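Aromatic-amino-acid transaminase TyrB (Burkholderia cenocepacia K56-2Valvano, PDB 4WD2) probably catalyses the pyridoxal-phosphate-dependent transfer of amino groups between aromatic amino acids and 2-oxo acids. Local coordinates at residues F356-L361 and L378-M383. Sequence-based numbering, arbitrary orientation.
Sequences FTYTGL and LRSGRM
A short antiparallel pairing of strand 356-358 with the start of strand 382-384 forms this buried contact, in a two-stranded sheet separate from the large mixed sheet of the chain. T357 and M383 make the hydrogen-bonded pair: T357 N donates to M383 O (2.9 Å), and M383 N reaches T357 O at 2.8 Å, almost along the C=O axis. Beyond the non-hydrogen-bonded pair Y358-R382, T359 grips G381 O twice. T359 N lies 3.0 Å from G381 O, above the carbonyl plane, while T359 OG1, set between the backbone N and carbonyl carbon (chi1 60°), donates to G381 O at 2.8 Å, in that plane and on a lone pair. The same OG1 accepts from L361 N, an ST turn. G381, whose positive phi (94°) suits glycine, closes a type I turn from L378. Water 1 joins G360 N to S380 O, and water 2 joins L361 O to R379 O.

On one face, R382 leaves with CG anti to its backbone N (chi1 -172°) and bends at chi3, so that its guanidinium lies between L378 CD1 over one side and F356 CE1 over the other, CE1 standing 3.5 Å from R382 CZ. The Y358 ring crosses R382 obliquely, its CE1 3.9 Å from R382 CB. On the opposite face M383 CG packs alongside T357 CG2 (3.9 Å); there M383 meets V396 and I400 of helix 393-405, and T357 and T359 meet Y349. With helix 363-371 between its strands, the pair is no hairpin, consistent with the small C-terminal domain of fold-type I aminotransferases.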
loop_
_atom_site.group_PDB
_atom_site.type_symbol
_atom_site.label_atom_id
_atom_site.label_comp_id
_atom_site.label_asym_id
_atom_site.label_seq_id
_atom_site.Cartn_x
_atom_site.Cartn_y
_atom_site.Cartn_z
ATOM N N PHE A 356 24.709 6.025 6.260
ATOM C CA PHE A 356 25.101 7.228 5.532
ATOM C C PHE A 356 26.104 8.084 6.258
ATOM O O PHE A 356 26.166 8.093 7.484
ATOM C CB PHE A 356 23.873 8.073 5.210
ATOM C CG PHE A 356 22.820 7.325 4.456
ATOM C CD1 PHE A 356 23.002 7.012 3.122
ATOM C CD2 PHE A 356 21.657 6.914 5.087
ATOM C CE1 PHE A 356 22.039 6.309 2.422
ATOM C CE2 PHE A 356 20.695 6.211 4.400
ATOM C CZ PHE A 356 20.884 5.908 3.060
ATOM N N THR A 357 26.889 8.812 5.477
ATOM C CA THR A 357 27.764 9.835 6.015
ATOM C C THR A 357 27.692 11.068 5.121
ATOM O O THR A 357 27.644 10.962 3.889
ATOM C CB THR A 357 29.221 9.322 6.163
ATOM O OG1 THR A 357 29.499 9.089 7.551
ATOM C CG2 THR A 357 30.243 10.333 5.621
ATOM N N TYR A 358 27.609 12.232 5.757
ATOM C CA TYR A 358 27.749 13.502 5.061
ATOM C C TYR A 358 29.230 13.832 5.004
ATOM O O TYR A 358 29.809 14.232 6.012
ATOM C CB TYR A 358 26.971 14.612 5.777
ATOM C CG TYR A 358 25.798 15.140 4.982
ATOM C CD1 TYR A 358 25.068 14.303 4.149
ATOM C CD2 TYR A 358 25.436 16.479 5.048
ATOM C CE1 TYR A 358 24.003 14.781 3.411
ATOM C CE2 TYR A 358 24.371 16.967 4.317
ATOM C CZ TYR A 358 23.664 16.113 3.496
ATOM O OH TYR A 358 22.606 16.590 2.765
ATOM N N THR A 359 29.844 13.646 3.835
ATOM C CA THR A 359 31.294 13.788 3.704
ATOM C C THR A 359 31.748 15.230 3.863
ATOM O O THR A 359 32.908 15.492 4.173
ATOM C CB THR A 359 31.810 13.268 2.340
ATOM O OG1 THR A 359 31.199 14.006 1.275
ATOM C CG2 THR A 359 31.503 11.782 2.170
ATOM N N GLY A 360 30.838 16.167 3.632
ATOM C CA GLY A 360 31.196 17.570 3.671
ATOM C C GLY A 360 31.925 18.024 2.419
ATOM O O GLY A 360 32.390 19.162 2.349
ATOM N N LEU A 361 32.035 17.138 1.431
ATOM C CA LEU A 361 32.636 17.496 0.149
ATOM C C LEU A 361 31.740 18.497 -0.577
ATOM O O LEU A 361 30.517 18.367 -0.529
ATOM C CB LEU A 361 32.859 16.251 -0.723
ATOM C CG LEU A 361 34.241 15.579 -0.677
ATOM C CD1 LEU A 361 34.576 15.045 0.703
ATOM C CD2 LEU A 361 34.335 14.465 -1.711
ATOM N N LEU A 378 26.424 11.340 -3.819
ATOM C CA LEU A 378 25.410 12.326 -4.187
ATOM C C LEU A 378 25.975 13.735 -4.215
ATOM O O LEU A 378 26.997 14.010 -3.585
ATOM C CB LEU A 378 24.220 12.280 -3.220
ATOM C CG LEU A 378 23.344 11.029 -3.206
ATOM C CD1 LEU A 378 22.036 11.338 -2.499
ATOM C CD2 LEU A 378 23.093 10.520 -4.617
ATOM N N ARG A 379 25.290 14.628 -4.926
ATOM C CA ARG A 379 25.688 16.030 -5.018
ATOM C C ARG A 379 25.763 16.685 -3.642
ATOM O O ARG A 379 26.539 17.616 -3.433
ATOM C CB ARG A 379 24.714 16.806 -5.911
ATOM N N SER A 380 24.958 16.191 -2.705
ATOM C CA SER A 380 24.952 16.712 -1.338
ATOM C C SER A 380 26.185 16.305 -0.534
ATOM O O SER A 380 26.442 16.852 0.544
ATOM C CB SER A 380 23.710 16.233 -0.598
ATOM O OG SER A 380 23.814 14.845 -0.356
ATOM N N GLY A 381 26.929 15.332 -1.048
ATOM C CA GLY A 381 28.084 14.811 -0.344
ATOM C C GLY A 381 27.717 13.590 0.476
ATOM O O GLY A 381 28.533 13.086 1.251
ATOM N N ARG A 382 26.485 13.109 0.315
ATOM C CA ARG A 382 26.069 11.906 1.024
ATOM C C ARG A 382 26.748 10.676 0.431
ATOM O O ARG A 382 26.655 10.427 -0.772
ATOM C CB ARG A 382 24.550 11.723 0.976
ATOM C CG ARG A 382 24.048 10.586 1.857
ATOM C CD ARG A 382 22.661 10.100 1.433
ATOM N NE ARG A 382 22.720 9.182 0.303
ATOM C CZ ARG A 382 21.657 8.595 -0.244
ATOM N NH1 ARG A 382 20.443 8.829 0.236
ATOM N NH2 ARG A 382 21.813 7.770 -1.269
ATOM N N MET A 383 27.415 9.896 1.278
ATOM C CA MET A 383 27.912 8.601 0.841
ATOM C C MET A 383 27.172 7.494 1.594
ATOM O O MET A 383 26.849 7.640 2.774
ATOM C CB MET A 383 29.437 8.484 1.028
ATOM C CG MET A 383 29.938 8.097 2.412
ATOM S SD MET A 383 31.536 7.203 2.387
ATOM C CE MET A 383 32.332 7.947 0.979
HETATM O O HOH W 1 28.149 16.119 2.923
HETATM O O HOH W 2 28.023 19.158 -1.749
#